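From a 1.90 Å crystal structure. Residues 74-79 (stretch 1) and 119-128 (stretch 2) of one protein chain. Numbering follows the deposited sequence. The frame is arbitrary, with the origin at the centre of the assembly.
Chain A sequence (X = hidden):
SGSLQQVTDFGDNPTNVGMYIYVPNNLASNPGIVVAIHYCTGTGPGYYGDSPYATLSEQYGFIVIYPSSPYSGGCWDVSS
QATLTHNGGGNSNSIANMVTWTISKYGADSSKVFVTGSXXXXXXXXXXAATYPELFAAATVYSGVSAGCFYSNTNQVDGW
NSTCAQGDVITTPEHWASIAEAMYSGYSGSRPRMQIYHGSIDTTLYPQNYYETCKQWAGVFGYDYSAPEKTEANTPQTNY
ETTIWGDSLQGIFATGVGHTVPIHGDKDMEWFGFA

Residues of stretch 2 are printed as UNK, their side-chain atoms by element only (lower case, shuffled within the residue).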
ATOM      1  N   GLY A  74      -9.983 -22.765 -18.521  1.00 22.36           N
ATOM      2  CA  GLY A  74     -10.088 -22.149 -17.203  1.00 21.29           C
ATOM      3  C   GLY A  74      -8.784 -21.873 -16.460  1.00 20.87           C
ATOM      4  O   GLY A  74      -8.824 -21.486 -15.286  1.00 20.43           O
ATOM      5  N   CYS A  75      -7.637 -22.038 -17.111  1.00 18.81           N
ATOM      6  CA  CYS A  75      -6.377 -21.702 -16.456  1.00 19.74           C
ATOM      7  C   CYS A  75      -6.171 -20.182 -16.509  1.00 18.16           C
ATOM      8  O   CYS A  75      -6.799 -19.493 -17.331  1.00 18.89           O
ATOM      9  CB  CYS A  75      -5.180 -22.355 -17.120  1.00 20.90           C
ATOM     10  SG  CYS A  75      -5.205 -24.171 -17.202  1.00 21.72           S
ATOM     11  N   TRP A  76      -5.243 -19.689 -15.690  1.00 17.40           N
ATOM     12  CA  TRP A  76      -4.824 -18.284 -15.723  1.00 16.89           C
ATOM     13  C   TRP A  76      -3.687 -17.971 -16.682  1.00 17.18           C
ATOM     14  O   TRP A  76      -2.778 -18.749 -16.831  1.00 18.98           O
ATOM     15  CB  TRP A  76      -4.463 -17.828 -14.303  1.00 16.96           C
ATOM     16  CG  TRP A  76      -5.701 -17.763 -13.434  1.00 17.07           C
ATOM     17  CD1 TRP A  76      -6.158 -18.715 -12.549  1.00 15.71           C
ATOM     18  CD2 TRP A  76      -6.707 -16.727 -13.474  1.00 18.32           C
ATOM     19  NE1 TRP A  76      -7.386 -18.300 -12.016  1.00 18.19           N
ATOM     20  CE2 TRP A  76      -7.739 -17.100 -12.565  1.00 16.70           C
ATOM     21  CE3 TRP A  76      -6.832 -15.528 -14.200  1.00 18.93           C
ATOM     22  CZ2 TRP A  76      -8.847 -16.293 -12.327  1.00 17.67           C
ATOM     23  CZ3 TRP A  76      -7.934 -14.711 -13.960  1.00 18.55           C
ATOM     24  CH2 TRP A  76      -8.940 -15.119 -13.034  1.00 18.23           C
ATOM     25  N   ASP A  77      -3.736 -16.801 -17.333  1.00 18.13           N
ATOM     26  CA  ASP A  77      -2.560 -16.277 -18.039  1.00 18.44           C
ATOM     27  C   ASP A  77      -1.494 -15.855 -17.022  1.00 18.81           C
ATOM     28  O   ASP A  77      -1.625 -14.820 -16.333  1.00 18.51           O
ATOM     29  CB  ASP A  77      -2.914 -15.108 -18.975  1.00 18.17           C
ATOM     30  CG  ASP A  77      -1.710 -14.576 -19.730  1.00 20.29           C
ATOM     31  OD1 ASP A  77      -0.671 -15.307 -19.802  1.00 19.59           O
ATOM     32  OD2 ASP A  77      -1.790 -13.407 -20.215  1.00 20.20           O
ATOM     33  N   VAL A  78      -0.480 -16.695 -16.902  1.00 18.35           N
ATOM     34  CA  VAL A  78       0.716 -16.414 -16.090  1.00 20.08           C
ATOM     35  C   VAL A  78       2.011 -16.485 -16.979  1.00 20.32           C
ATOM     36  O   VAL A  78       3.148 -16.683 -16.474  1.00 20.91           O
ATOM     37  CB  VAL A  78       0.786 -17.301 -14.831  1.00 18.79           C
ATOM     38  CG1 VAL A  78      -0.306 -16.884 -13.834  1.00 19.67           C
ATOM     39  CG2 VAL A  78       0.677 -18.797 -15.201  1.00 20.25           C
ATOM     40  N   SER A  79       1.809 -16.259 -18.291  1.00 20.14           N
ATOM     41  CA  SER A  79       2.857 -16.425 -19.303  1.00 20.57           C
ATOM     42  C   SER A  79       3.173 -15.219 -20.182  1.00 20.40           C
ATOM     43  O   SER A  79       4.304 -15.058 -20.608  1.00 20.78           O
ATOM     44  CB  SER A  79       2.523 -17.626 -20.183  1.00 20.46           C
ATOM     45  OG  SER A  79       1.322 -17.474 -20.906  1.00 19.13           O
ATOM     46  N   UNK A 119      -3.137 -24.175  -7.463  1.00 17.31           N
ATOM     47  CA  UNK A 119      -2.683 -24.633  -8.772  1.00 18.04           C
ATOM     48  C   UNK A 119      -2.457 -23.427  -9.720  1.00 17.11           C
ATOM     49  O   UNK A 119      -1.674 -22.583  -9.373  1.00 16.99           O
ATOM     50  c   UNK A 119      -3.648 -25.706  -9.295  1.00 18.75           C
ATOM     51  o   UNK A 119      -3.169 -26.328 -10.478  1.00 22.48           O
ATOM     52  N   UNK A 120      -3.149 -23.332 -10.850  1.00 17.45           N
ATOM     53  CA  UNK A 120      -3.090 -22.149 -11.716  1.00 18.00           C
ATOM     54  C   UNK A 120      -3.291 -20.856 -10.921  1.00 16.08           C
ATOM     55  O   UNK A 120      -2.591 -19.859 -11.124  1.00 16.54           O
ATOM     56  c   UNK A 120      -4.094 -22.252 -12.860  1.00 17.76           C
ATOM     57  o   UNK A 120      -3.844 -21.246 -13.882  1.00 20.08           O
ATOM     58  N   UNK A 121      -4.179 -20.905  -9.955  1.00 16.16           N
ATOM     59  CA  UNK A 121      -4.442 -19.727  -9.110  1.00 15.48           C
ATOM     60  C   UNK A 121      -3.321 -19.444  -8.157  1.00 16.40           C
ATOM     61  O   UNK A 121      -3.093 -18.279  -7.801  1.00 16.30           O
ATOM     62  N   UNK A 122      -2.592 -20.495  -7.749  1.00 16.26           N
ATOM     63  CA  UNK A 122      -1.378 -20.267  -6.944  1.00 15.88           C
ATOM     64  C   UNK A 122      -0.253 -19.676  -7.798  1.00 16.06           C
ATOM     65  O   UNK A 122       0.526 -18.838  -7.295  1.00 16.28           O
ATOM     66  c   UNK A 122      -0.931 -21.527  -6.258  1.00 15.24           C
ATOM     67  N   UNK A 123      -0.148 -20.119  -9.044  1.00 16.22           N
ATOM     68  CA  UNK A 123       0.790 -19.479  -9.988  1.00 17.68           C
ATOM     69  C   UNK A 123       0.467 -17.965 -10.104  1.00 17.47           C
ATOM     70  O   UNK A 123       1.352 -17.107 -10.038  1.00 16.39           O
ATOM     71  c   UNK A 123       0.426 -23.785 -13.027  1.00 21.70           C
ATOM     72  c   UNK A 123       0.704 -20.088 -11.344  1.00 17.61           C
ATOM     73  s   UNK A 123       0.954 -22.083 -13.117  1.00 20.74           S
ATOM     74  c   UNK A 123       0.960 -21.596 -11.408  1.00 20.25           C
ATOM     75  N   UNK A 124      -0.811 -17.668 -10.275  1.00 16.17           N
ATOM     76  CA  UNK A 124      -1.272 -16.274 -10.386  1.00 15.84           C
ATOM     77  C   UNK A 124      -1.052 -15.535  -9.066  1.00 16.44           C
ATOM     78  O   UNK A 124      -0.725 -14.332  -9.063  1.00 16.02           O
ATOM     79  s   UNK A 124      -2.368 -13.662 -11.931  1.00 17.17           S
ATOM     80  c   UNK A 124      -3.086 -14.013 -13.516  1.00 16.59           C
ATOM     81  c   UNK A 124      -3.309 -14.802 -10.910  1.00 15.44           C
ATOM     82  c   UNK A 124      -2.730 -16.235 -10.843  1.00 16.08           C
ATOM     83  N   UNK A 125      -1.143 -16.236  -7.936  1.00 16.42           N
ATOM     84  CA  UNK A 125      -0.854 -15.578  -6.678  1.00 15.19           C
ATOM     85  C   UNK A 125       0.574 -15.023  -6.651  1.00 16.41           C
ATOM     86  O   UNK A 125       0.801 -13.880  -6.228  1.00 15.98           O
ATOM     87  o   UNK A 125      -2.565 -16.788  -5.463  1.00 15.47           O
ATOM     88  c   UNK A 125      -0.815 -15.899  -4.148  1.00 14.55           C
ATOM     89  c   UNK A 125      -1.162 -16.524  -5.466  1.00 15.34           C
ATOM     90  N   UNK A 126       1.540 -15.821  -7.093  1.00 17.60           N
ATOM     91  CA  UNK A 126       2.916 -15.380  -7.154  1.00 16.41           C
ATOM     92  C   UNK A 126       3.044 -14.235  -8.110  1.00 16.81           C
ATOM     93  O   UNK A 126       3.723 -13.306  -7.828  1.00 18.20           O
ATOM     94  n   UNK A 126       4.077 -18.639  -6.640  1.00 14.28           N
ATOM     95  c   UNK A 126       4.183 -17.400  -6.368  1.00 16.00           C
ATOM     96  c   UNK A 126       3.882 -16.473  -7.529  1.00 17.44           C
ATOM     97  o   UNK A 126       4.439 -16.995  -5.262  1.00 19.36           O
ATOM     98  N   UNK A 127       2.370 -14.315  -9.225  1.00 18.15           N
ATOM     99  CA  UNK A 127       2.402 -13.237 -10.249  1.00 18.00           C
ATOM    100  C   UNK A 127       1.849 -11.925  -9.670  1.00 17.20           C
ATOM    101  O   UNK A 127       2.444 -10.823  -9.853  1.00 17.02           O
ATOM    102  c   UNK A 127       2.501 -14.740 -12.279  1.00 17.21           C
ATOM    103  c   UNK A 127       1.707 -13.649 -11.555  1.00 17.82           C
ATOM    104  c   UNK A 127       1.544 -12.451 -12.512  1.00 19.35           C
ATOM    105  N   UNK A 128       0.737 -12.015  -8.949  1.00 17.06           N
ATOM    106  CA  UNK A 128       0.115 -10.807  -8.327  1.00 16.45           C
ATOM    107  C   UNK A 128       1.054 -10.171  -7.314  1.00 16.19           C
ATOM    108  O   UNK A 128       1.141  -8.956  -7.212  1.00 16.38           O
ATOM    109  c   UNK A 128      -2.378 -11.546  -8.551  1.00 15.27           C
ATOM    110  c   UNK A 128      -1.195 -11.151  -7.618  1.00 16.79           C
ATOM    111  s   UNK A 128      -2.732 -10.315  -9.843  1.00 15.83           S
ATOM    112  c   UNK A 128      -2.978  -8.856  -8.805  1.00 18.35           C
TER

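Position 119 carries one carbon and one oxygen, the oxygen bound to the carbon, and neither comes near stretch 1. A two-atom side chain ending in a hydroxyl is serine. Ser119 sits at the N-cap position, yet its side chain makes no capping bond; its hydroxyl is hydrogen-bonded elsewhere in the structure.

Position 120 again has one carbon followed by one oxygen, but here CA-to-CB points toward stretch 1 and the oxygen lies 2.8 Å from Trp76 N. This too is serine. Trp76 N donates to Ser120 OG with an N-H...acceptor angle of 172°, a nearly linear bond, and the same oxygen lies at the edge of the indole, near its plane.

Position 121 has no side-chain atoms, and the indole passes close to its backbone, with Trp76 CD1 3.9 Å from the N of 121. It is therefore glycine. Position 122 has a single carbon, out of reach of stretch 1: alanine.

Position 123 has an unbranched chain of two carbons, a sulfur and a last carbon. It starts toward stretch 1, but its end leads away; the sulfur of 123 packs 3.9 Å from Val78 CG2. This is methionine.

Position 124 has the same unbranched set, two carbons, sulfur and carbon. Its terminal carbon lies 3.3 Å from Asp77 O and 4.1 Å from Trp76 CE3, and nearer the backbone its CB lies 3.9 Å from Val78 CG1. This is also methionine; with chi1 t and chi2 and chi3 both p, the chain of Met124 bends.

Position 125 has a CB bearing one oxygen and one carbon, pointing away from stretch 1. This is threonine, and Thr125 OG1 donates to Gly121 O (2.8 Å) one helical turn earlier. Position 126 has two carbons, the second carrying one oxygen and one nitrogen, with nothing on stretch 1 within reach: asparagine, with its amide satisfied elsewhere in the structure.

At position 127 one carbon bears two others, one of which meets Val78 CG1 at 3.9 Å; the pattern is that of valine. Position 128 returns to two carbons, sulfur and carbon, unbranched and beyond the reach of stretch 1, and is a methionine.

The contact, burying 378 Å² in all, joins an irregular segment to one side of a helix. The single hydrogen bond across it, at Ser120, ties the Trp76 backbone to the first helical turn. Farther along, Val78 packs against Met123, Met124 and Val127, which follow one another over about one turn of the helix, while Met124 also extends back to Trp76. One polar tether thus leads into an apolar patch.

Stretch 2, residues 119-128: SSGAMMTNVM
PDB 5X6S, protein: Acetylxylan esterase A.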